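Local coordinates for protein N(G),N(G)-dimethylarginine dimethylaminohydrolase (Pseudomonas aeruginosa, PDB 1H70) that hydrolyses methylated arginines, the dimethyl and monomethyl forms that inhibit nitric oxide synthase, to citrulline and dimethylamine or methylamine, at residues His5-Thr10 with Glu91-Thr96; Ser62-Asp67 with Val248-Leu253; Gly123-Ile128 with Ser152-Arg157. The protein carries 1 engineered substitution. All blocks are in the same frame, centred on the assembly; numbering follows the deposited sequence.

Contact 1 (His5-Thr10 with Glu91-Thr96)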
# COMPACT_ATOMS: atom_id res chain seq x y z
N HIS A 5 8.36 -8.74 -9.12
CA HIS A 5 8.93 -7.39 -9.01
C HIS A 5 8.34 -6.48 -7.93
O HIS A 5 7.17 -6.59 -7.53
CB HIS A 5 8.68 -6.58 -10.29
CG HIS A 5 9.13 -7.20 -11.58
ND1 HIS A 5 10.44 -7.24 -11.97
CD2 HIS A 5 8.42 -7.73 -12.61
CE1 HIS A 5 10.54 -7.81 -13.16
NE2 HIS A 5 9.33 -8.11 -13.58
N ILE A 6 9.16 -5.51 -7.54
CA ILE A 6 8.82 -4.47 -6.62
C ILE A 6 9.32 -3.15 -7.22
O ILE A 6 10.38 -3.13 -7.84
CB ILE A 6 9.50 -4.80 -5.26
CG1 ILE A 6 8.45 -5.60 -4.46
CG2 ILE A 6 10.03 -3.58 -4.56
CD1 ILE A 6 8.95 -6.77 -3.74
N ILE A 7 8.53 -2.08 -7.06
CA ILE A 7 8.97 -0.72 -7.42
C ILE A 7 8.93 0.09 -6.11
O ILE A 7 7.99 -0.04 -5.31
CB ILE A 7 8.06 -0.03 -8.46
CG1 ILE A 7 8.07 -0.81 -9.77
CG2 ILE A 7 8.47 1.42 -8.67
CD1 ILE A 7 6.90 -0.47 -10.67
N ALA A 8 9.93 0.94 -5.91
CA ALA A 8 10.00 1.80 -4.71
C ALA A 8 10.65 3.11 -5.11
O ALA A 8 11.19 3.21 -6.23
CB ALA A 8 10.84 1.14 -3.61
N ARG A 9 10.64 4.10 -4.23
CA ARG A 9 11.30 5.38 -4.59
C ARG A 9 11.97 5.96 -3.36
O ARG A 9 11.36 6.05 -2.31
CB ARG A 9 10.29 6.36 -5.14
CG ARG A 9 10.89 7.72 -5.63
CD ARG A 9 9.84 8.78 -5.92
NE ARG A 9 9.04 8.50 -7.10
CZ ARG A 9 9.45 8.62 -8.36
NH1 ARG A 9 10.68 9.04 -8.64
NH2 ARG A 9 8.60 8.34 -9.35
N THR A 10 13.23 6.35 -3.50
CA THR A 10 13.98 6.96 -2.41
C THR A 10 13.23 8.15 -1.86
O THR A 10 12.71 8.92 -2.63
CB THR A 10 15.33 7.43 -3.02
OG1 THR A 10 15.96 6.28 -3.62
CG2 THR A 10 16.29 7.97 -1.95
N GLU A 91 2.69 11.29 -12.93
CA GLU A 91 3.54 11.63 -14.07
C GLU A 91 4.97 11.13 -13.96
O GLU A 91 5.56 10.74 -14.97
CB GLU A 91 3.56 13.16 -14.28
CG GLU A 91 2.18 13.76 -14.50
CD GLU A 91 1.59 13.42 -15.86
OE1 GLU A 91 0.39 13.08 -15.92
OE2 GLU A 91 2.31 13.49 -16.87
N ILE A 92 5.51 11.14 -12.75
CA ILE A 92 6.89 10.72 -12.54
C ILE A 92 7.04 9.22 -12.40
O ILE A 92 8.16 8.69 -12.39
CB ILE A 92 7.53 11.48 -11.34
CG1 ILE A 92 6.71 11.28 -10.06
CG2 ILE A 92 7.64 12.95 -11.65
CD1 ILE A 92 7.45 11.77 -8.84
N ILE A 93 5.93 8.49 -12.35
CA ILE A 93 6.02 7.03 -12.28
C ILE A 93 5.56 6.35 -13.56
O ILE A 93 5.78 5.16 -13.73
CB ILE A 93 5.25 6.47 -11.09
CG1 ILE A 93 5.81 5.09 -10.71
CG2 ILE A 93 3.77 6.40 -11.40
CD1 ILE A 93 5.48 4.67 -9.31
N GLU A 94 4.92 7.11 -14.44
CA GLU A 94 4.38 6.57 -15.68
C GLU A 94 5.39 5.84 -16.57
O GLU A 94 5.06 4.79 -17.12
CB GLU A 94 3.63 7.63 -16.50
CG GLU A 94 2.80 6.94 -17.58
CD GLU A 94 1.49 7.61 -17.95
OE1 GLU A 94 0.85 8.27 -17.08
OE2 GLU A 94 1.09 7.46 -19.13
N GLU A 95 6.60 6.36 -16.71
CA GLU A 95 7.59 5.72 -17.57
C GLU A 95 7.96 4.31 -17.08
O GLU A 95 8.07 3.35 -17.86
CB GLU A 95 8.82 6.63 -17.70
N THR A 96 8.13 4.16 -15.77
CA THR A 96 8.42 2.85 -15.21
C THR A 96 7.29 1.87 -15.46
O THR A 96 7.52 0.73 -15.83
CB THR A 96 8.62 3.01 -13.68
OG1 THR A 96 9.72 3.89 -13.45
CG2 THR A 96 8.94 1.69 -13.02
O HOH W 1 11.20 9.28 -11.23
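R9 carries the polar part of this contact, reaching from strand 5-9 to the backbone of helix 89-100 at I92. Its CG stands anti to the backbone N (chi1 -177°), and the chain bends at chi3, which swings NE out of line. NH2 donates a weak hydrogen bond to I92 O at 3.1 Å, with an N-H...O angle of 144° and the oxygen close to the guanidinium plane. A water takes a second N-H, lying 2.7 Å from R9 NH1, and donates a weak bond to the same I92 O. The helix is kinked here: T96 N does not make the usual bond to the turn before, which is consistent with I92 O taking R9 NH2 and the water instead. R9 NH1 also donates to P54 O, and an arginine suits the place because its several N-H groups can serve two backbone carbonyls and a water at once.

The apolar part begins on the same group. I92 crosses R9 at about a right angle, and its CD1 lies over one guanidinium face, offset toward the rim, 3.8 Å from R9 CZ. Farther along, I7 and T96 meet tip to tip: I7 CD1 is 3.8 Å from T96 CG2, the threonine turning its methyl to the isoleucine. I7 CG2 only just reaches I93 CD1, at 4.5 Å.

The strand and helix segments run nearly antiparallel, at 151°, with axes 11.0 Å apart, a gap spanned by the long R9 and by the meeting of I7 with T96. Strand 5-9 is the middle of its three-stranded sheet, flanked by 49-53 and 253-254. L53 touches I7, R9 and T96, while L253 touches I7 and I93; A8 faces the other way, onto helix 29-43.

Contact 2 (Ser62-Asp67 with Val248-Leu253). Engineered in segment 248-253: S250 (natural residue Cys). With CIR (citrulline), chain B.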
# COMPACT_ATOMS: atom_id res chain seq x y z
N SER A 62 6.21 11.37 -2.26
CA SER A 62 6.43 10.48 -3.41
C SER A 62 7.09 9.12 -3.11
O SER A 62 7.03 8.17 -3.91
CB SER A 62 7.10 11.25 -4.58
OG SER A 62 8.37 11.70 -4.18
N VAL A 63 7.60 8.95 -1.89
CA VAL A 63 8.14 7.69 -1.42
C VAL A 63 7.00 6.68 -1.32
O VAL A 63 7.23 5.47 -1.41
CB VAL A 63 8.79 7.85 -0.01
CG1 VAL A 63 7.77 8.30 1.03
CG2 VAL A 63 9.49 6.57 0.43
N PHE A 64 5.77 7.17 -1.14
CA PHE A 64 4.60 6.29 -1.06
C PHE A 64 4.05 5.95 -2.44
O PHE A 64 2.93 6.33 -2.83
CB PHE A 64 3.52 6.93 -0.17
CG PHE A 64 4.03 7.21 1.22
CD1 PHE A 64 3.95 8.48 1.76
CD2 PHE A 64 4.61 6.19 1.96
CE1 PHE A 64 4.43 8.74 3.04
CE2 PHE A 64 5.09 6.44 3.26
CZ PHE A 64 4.99 7.71 3.79
N VAL A 65 4.85 5.19 -3.18
CA VAL A 65 4.53 4.79 -4.55
C VAL A 65 3.29 3.90 -4.67
O VAL A 65 2.74 3.76 -5.78
CB VAL A 65 5.72 4.10 -5.25
CG1 VAL A 65 6.89 5.08 -5.37
CG2 VAL A 65 6.13 2.80 -4.50
N GLU A 66 2.82 3.33 -3.56
CA GLU A 66 1.59 2.56 -3.62
C GLU A 66 0.42 3.38 -4.16
O GLU A 66 -0.39 2.84 -4.87
CB GLU A 66 1.23 2.03 -2.23
CG GLU A 66 -0.18 1.45 -2.12
CD GLU A 66 -0.29 0.40 -1.03
OE1 GLU A 66 -0.51 0.78 0.14
OE2 GLU A 66 -0.16 -0.80 -1.34
N ASP A 67 0.32 4.67 -3.83
CA ASP A 67 -0.88 5.43 -4.23
C ASP A 67 -1.09 5.77 -5.70
O ASP A 67 -2.20 5.66 -6.22
CB ASP A 67 -1.04 6.63 -3.29
CG ASP A 67 -1.17 6.18 -1.87
OD1 ASP A 67 -2.02 5.27 -1.62
OD2 ASP A 67 -0.47 6.67 -0.98
N VAL A 248 4.70 -0.09 5.49
CA VAL A 248 5.29 -0.97 4.53
C VAL A 248 4.46 -1.19 3.26
O VAL A 248 5.06 -1.38 2.23
CB VAL A 248 5.74 -2.33 5.15
CG1 VAL A 248 6.81 -2.09 6.23
CG2 VAL A 248 4.59 -3.10 5.76
N SER A 249 3.12 -1.18 3.30
CA SER A 249 2.40 -1.41 2.04
C SER A 249 2.56 -0.17 1.16
O SER A 249 2.68 -0.24 -0.04
CB SER A 249 0.90 -1.67 2.25
OG SER A 249 0.22 -0.45 2.44
N SER A 250 2.60 0.97 1.82
CA SER A 250 2.68 2.29 1.18
C SER A 250 3.91 2.53 0.33
O SER A 250 3.85 3.31 -0.63
CB SER A 250 2.74 3.34 2.30
OG SER A 250 1.87 2.92 3.36
N MET A 251 5.01 1.92 0.73
CA MET A 251 6.31 2.17 0.15
C MET A 251 6.70 1.34 -1.07
O MET A 251 7.85 1.47 -1.56
CB MET A 251 7.35 2.13 1.27
CG MET A 251 7.16 3.40 2.14
SD MET A 251 8.50 3.63 3.34
CE MET A 251 8.16 2.16 4.32
N SER A 252 5.80 0.49 -1.56
CA SER A 252 6.16 -0.24 -2.77
C SER A 252 4.96 -0.63 -3.59
O SER A 252 3.83 -0.52 -3.12
CB SER A 252 7.01 -1.49 -2.50
OG SER A 252 6.46 -2.41 -1.54
N LEU A 253 5.26 -1.01 -4.83
CA LEU A 253 4.31 -1.61 -5.77
C LEU A 253 4.85 -3.04 -5.91
O LEU A 253 6.05 -3.23 -6.07
CB LEU A 253 4.38 -0.93 -7.14
CG LEU A 253 3.53 0.25 -7.61
CD1 LEU A 253 2.42 0.70 -6.74
CD2 LEU A 253 4.28 1.38 -8.28
C CIR B . -0.37 11.06 2.55
O CIR B . -0.84 10.90 1.38
OXT CIR B . -1.05 11.73 3.43
CA CIR B . 0.94 10.43 2.92
N CIR B . 1.61 11.24 3.96
C3 CIR B . 0.69 8.99 3.43
C4 CIR B . 0.21 8.10 2.26
C5 CIR B . -0.06 6.70 2.78
N6 CIR B . -0.45 5.81 1.68
C7 CIR B . -0.60 4.50 1.78
O7 CIR B . -0.40 3.88 2.84
N8 CIR B . -0.96 3.81 0.68
O HOH W 2 1.18 -1.17 -3.56
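E66 and the engineered S250, a cysteine in the natural enzyme, meet beside the ureido group of bound citrulline. S250 OG donates a short bond to citrulline O7 at 2.5 Å, its chi1 of -38° setting the hydroxyl beside its own backbone N. From the other segment, D67 grips the ligand with both carboxylate oxygens: OD2 takes N6 at 2.8 Å and OD1 takes N8 at 2.9 Å. E66 OE1 accepts a second bond from N8, at 3.1 Å. Acidic side chains suit a site that must hold a guanidinium-type substrate. F64 touches the ligand's aliphatic part, CD1 3.7 Å from citrulline C3, and its CD2 approaches S250 CB at 3.4 Å.

Behind this shell the backbones are tied together. E66 N donates to S250 O at 3.1 Å, from above the carbonyl plane, and the CA of F64, centre of an inverse gamma turn, approaches the same oxygen. G247 N bonds to S250 OG, helping to position it. S249 OG lies 2.7 Å from E66 OE1, with N205 OD1 also a partner. E66 OE2 forms salt bridges to K165 and R254, and D67 OD2 one to R86. M251 CG runs beside the F64 ring, V65 CG2 rests against S252 CA, and L253 CD1 against V65 O and E66 CA.

Bonded to the ureido oxygen O7, the engineered serine sets OG near carbon C7, in place of the cysteine inferred to be the nucleophile. The two carboxylates hold the nitrogens, and in the substrate would probably face the guanidinium, stabilising its positive charge and orienting its carbon for attack.

Contact 3 (Gly123-Ile128 with Ser152-Arg157)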
# COMPACT_ATOMS: atom_id res chain seq x y z
N GLY A 123 -6.59 -12.46 -4.46
CA GLY A 123 -6.81 -13.28 -5.65
C GLY A 123 -7.12 -12.34 -6.79
O GLY A 123 -6.40 -11.35 -6.99
N ASP A 124 -8.18 -12.60 -7.54
CA ASP A 124 -8.53 -11.70 -8.65
C ASP A 124 -9.59 -10.66 -8.24
O ASP A 124 -10.11 -9.91 -9.09
CB ASP A 124 -9.00 -12.49 -9.87
CG ASP A 124 -7.95 -13.42 -10.43
OD1 ASP A 124 -6.74 -13.10 -10.40
OD2 ASP A 124 -8.29 -14.52 -10.95
N HIS A 125 -9.89 -10.58 -6.94
CA HIS A 125 -10.86 -9.61 -6.44
C HIS A 125 -10.13 -8.43 -5.81
O HIS A 125 -9.13 -8.63 -5.11
CB HIS A 125 -11.84 -10.18 -5.40
CG HIS A 125 -12.99 -9.28 -5.13
ND1 HIS A 125 -14.09 -9.22 -5.96
CD2 HIS A 125 -13.20 -8.34 -4.16
CE1 HIS A 125 -14.94 -8.31 -5.50
NE2 HIS A 125 -14.42 -7.77 -4.40
N PHE A 126 -10.62 -7.22 -6.08
CA PHE A 126 -10.00 -6.00 -5.53
C PHE A 126 -10.98 -5.23 -4.67
O PHE A 126 -11.99 -4.75 -5.17
CB PHE A 126 -9.46 -5.11 -6.66
CG PHE A 126 -8.29 -5.71 -7.40
CD1 PHE A 126 -8.50 -6.68 -8.38
CD2 PHE A 126 -7.00 -5.35 -7.10
CE1 PHE A 126 -7.41 -7.24 -9.06
CE2 PHE A 126 -5.91 -5.90 -7.75
CZ PHE A 126 -6.13 -6.86 -8.74
N TYR A 127 -10.70 -5.12 -3.36
CA TYR A 127 -11.58 -4.39 -2.46
C TYR A 127 -11.09 -2.95 -2.46
O TYR A 127 -9.90 -2.70 -2.25
CB TYR A 127 -11.50 -4.90 -1.02
CG TYR A 127 -12.05 -6.28 -0.85
CD1 TYR A 127 -11.22 -7.37 -0.94
CD2 TYR A 127 -13.41 -6.48 -0.62
CE1 TYR A 127 -11.71 -8.67 -0.79
CE2 TYR A 127 -13.92 -7.78 -0.47
CZ TYR A 127 -13.05 -8.86 -0.58
OH TYR A 127 -13.54 -10.17 -0.42
N ILE A 128 -12.01 -2.02 -2.70
CA ILE A 128 -11.68 -0.61 -2.82
C ILE A 128 -12.40 0.25 -1.78
O ILE A 128 -13.63 0.34 -1.79
CB ILE A 128 -12.08 -0.10 -4.22
CG1 ILE A 128 -11.42 -0.90 -5.33
CG2 ILE A 128 -11.71 1.39 -4.33
CD1 ILE A 128 -11.90 -0.47 -6.73
N SER A 152 -12.22 -8.62 -10.78
CA SER A 152 -13.44 -8.13 -10.13
C SER A 152 -13.10 -7.10 -9.04
O SER A 152 -11.95 -6.99 -8.63
CB SER A 152 -14.26 -9.32 -9.61
OG SER A 152 -13.60 -9.95 -8.52
N GLY A 153 -14.09 -6.34 -8.59
CA GLY A 153 -13.83 -5.35 -7.55
C GLY A 153 -15.11 -4.99 -6.82
O GLY A 153 -16.18 -5.23 -7.35
N SER A 154 -15.01 -4.41 -5.63
CA SER A 154 -16.18 -4.01 -4.85
C SER A 154 -15.79 -2.84 -3.98
O SER A 154 -14.59 -2.60 -3.81
CB SER A 154 -16.70 -5.18 -4.01
OG SER A 154 -15.71 -5.69 -3.12
N VAL A 155 -16.77 -2.09 -3.47
CA VAL A 155 -16.50 -0.93 -2.63
C VAL A 155 -16.71 -1.26 -1.17
O VAL A 155 -17.71 -1.94 -0.81
CB VAL A 155 -17.37 0.28 -3.03
CG1 VAL A 155 -17.14 1.48 -2.12
CG2 VAL A 155 -17.06 0.68 -4.45
N VAL A 156 -15.77 -0.83 -0.34
CA VAL A 156 -15.86 -0.99 1.11
C VAL A 156 -16.02 0.40 1.71
O VAL A 156 -15.23 1.29 1.41
CB VAL A 156 -14.58 -1.65 1.70
CG1 VAL A 156 -14.69 -1.73 3.23
CG2 VAL A 156 -14.40 -3.06 1.13
N ARG A 157 -17.01 0.59 2.57
CA ARG A 157 -17.24 1.90 3.17
C ARG A 157 -16.33 2.08 4.38
O ARG A 157 -16.15 1.12 5.13
CB ARG A 157 -18.72 2.03 3.56
CG ARG A 157 -19.70 1.65 2.45
CD ARG A 157 -19.56 2.51 1.16
NE ARG A 157 -20.29 1.85 0.07
CZ ARG A 157 -20.58 2.34 -1.12
NH1 ARG A 157 -20.23 3.57 -1.47
NH2 ARG A 157 -21.24 1.58 -1.98
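H125 to I128 pair in parallel with S152 to V155, the strand axes 4.4 Å apart at 20°, through a ladder that runs from S152 N bonded to D124 O to V156 N bonded to I128 O at 2.8 Å. H125 is clasped by two serines of the partner strand. Its CG is anti to the backbone N (chi1 -167°), and the imidazole lies across the neighbouring strand: ND1 is hydrogen-bonded to S152 OG at 2.7 Å and NE2 to S154 OG at 2.8 Å. A histidine suits this place because both ring nitrogens are used, fixing the ring's rotation. G153 CA comes over one imidazole face in a CH-pi contact, 4.1 Å from the centroid. On the same side of the sheet, Y127 CD2 touches V156 CG2 at 4.0 Å.

F126 and I128 point to the other side, where F126 meets L146 and I128 packs on A139, M142 and I143 of helix 136-148. Glycine suits position 153, because a CB there would lie about 3.3 Å from F126 O, while its CA can approach that oxygen in a CA-H...O contact. Strand 125-130, helix 136-148 and strand 152-157 thus form a beta-alpha-beta crossover, its helix covering the F126 and I128 side.

Contacts 1 and 2 adjoin, their centres 9 Å apart, and meet where L253, at the end of contact 2, joins the sheet of strand 5-9; a probable hydrogen bond from I7 N to L253 O links them directly. Their segments alternate along the chain, so the early and late parts of the sequence are interlocked, with contact 2 lining the citrulline pocket and contact 1 packed behind it. Contact 3 lies apart, its centre about 24 Å from that of contact 1 and about 19 Å from that of contact 2, touching neither. It belongs to a separate three-stranded sheet, formed within the sequence between the two halves of contact 2. The active-site contact therefore brings together distant chain regions, while contact 3 completes a local unit.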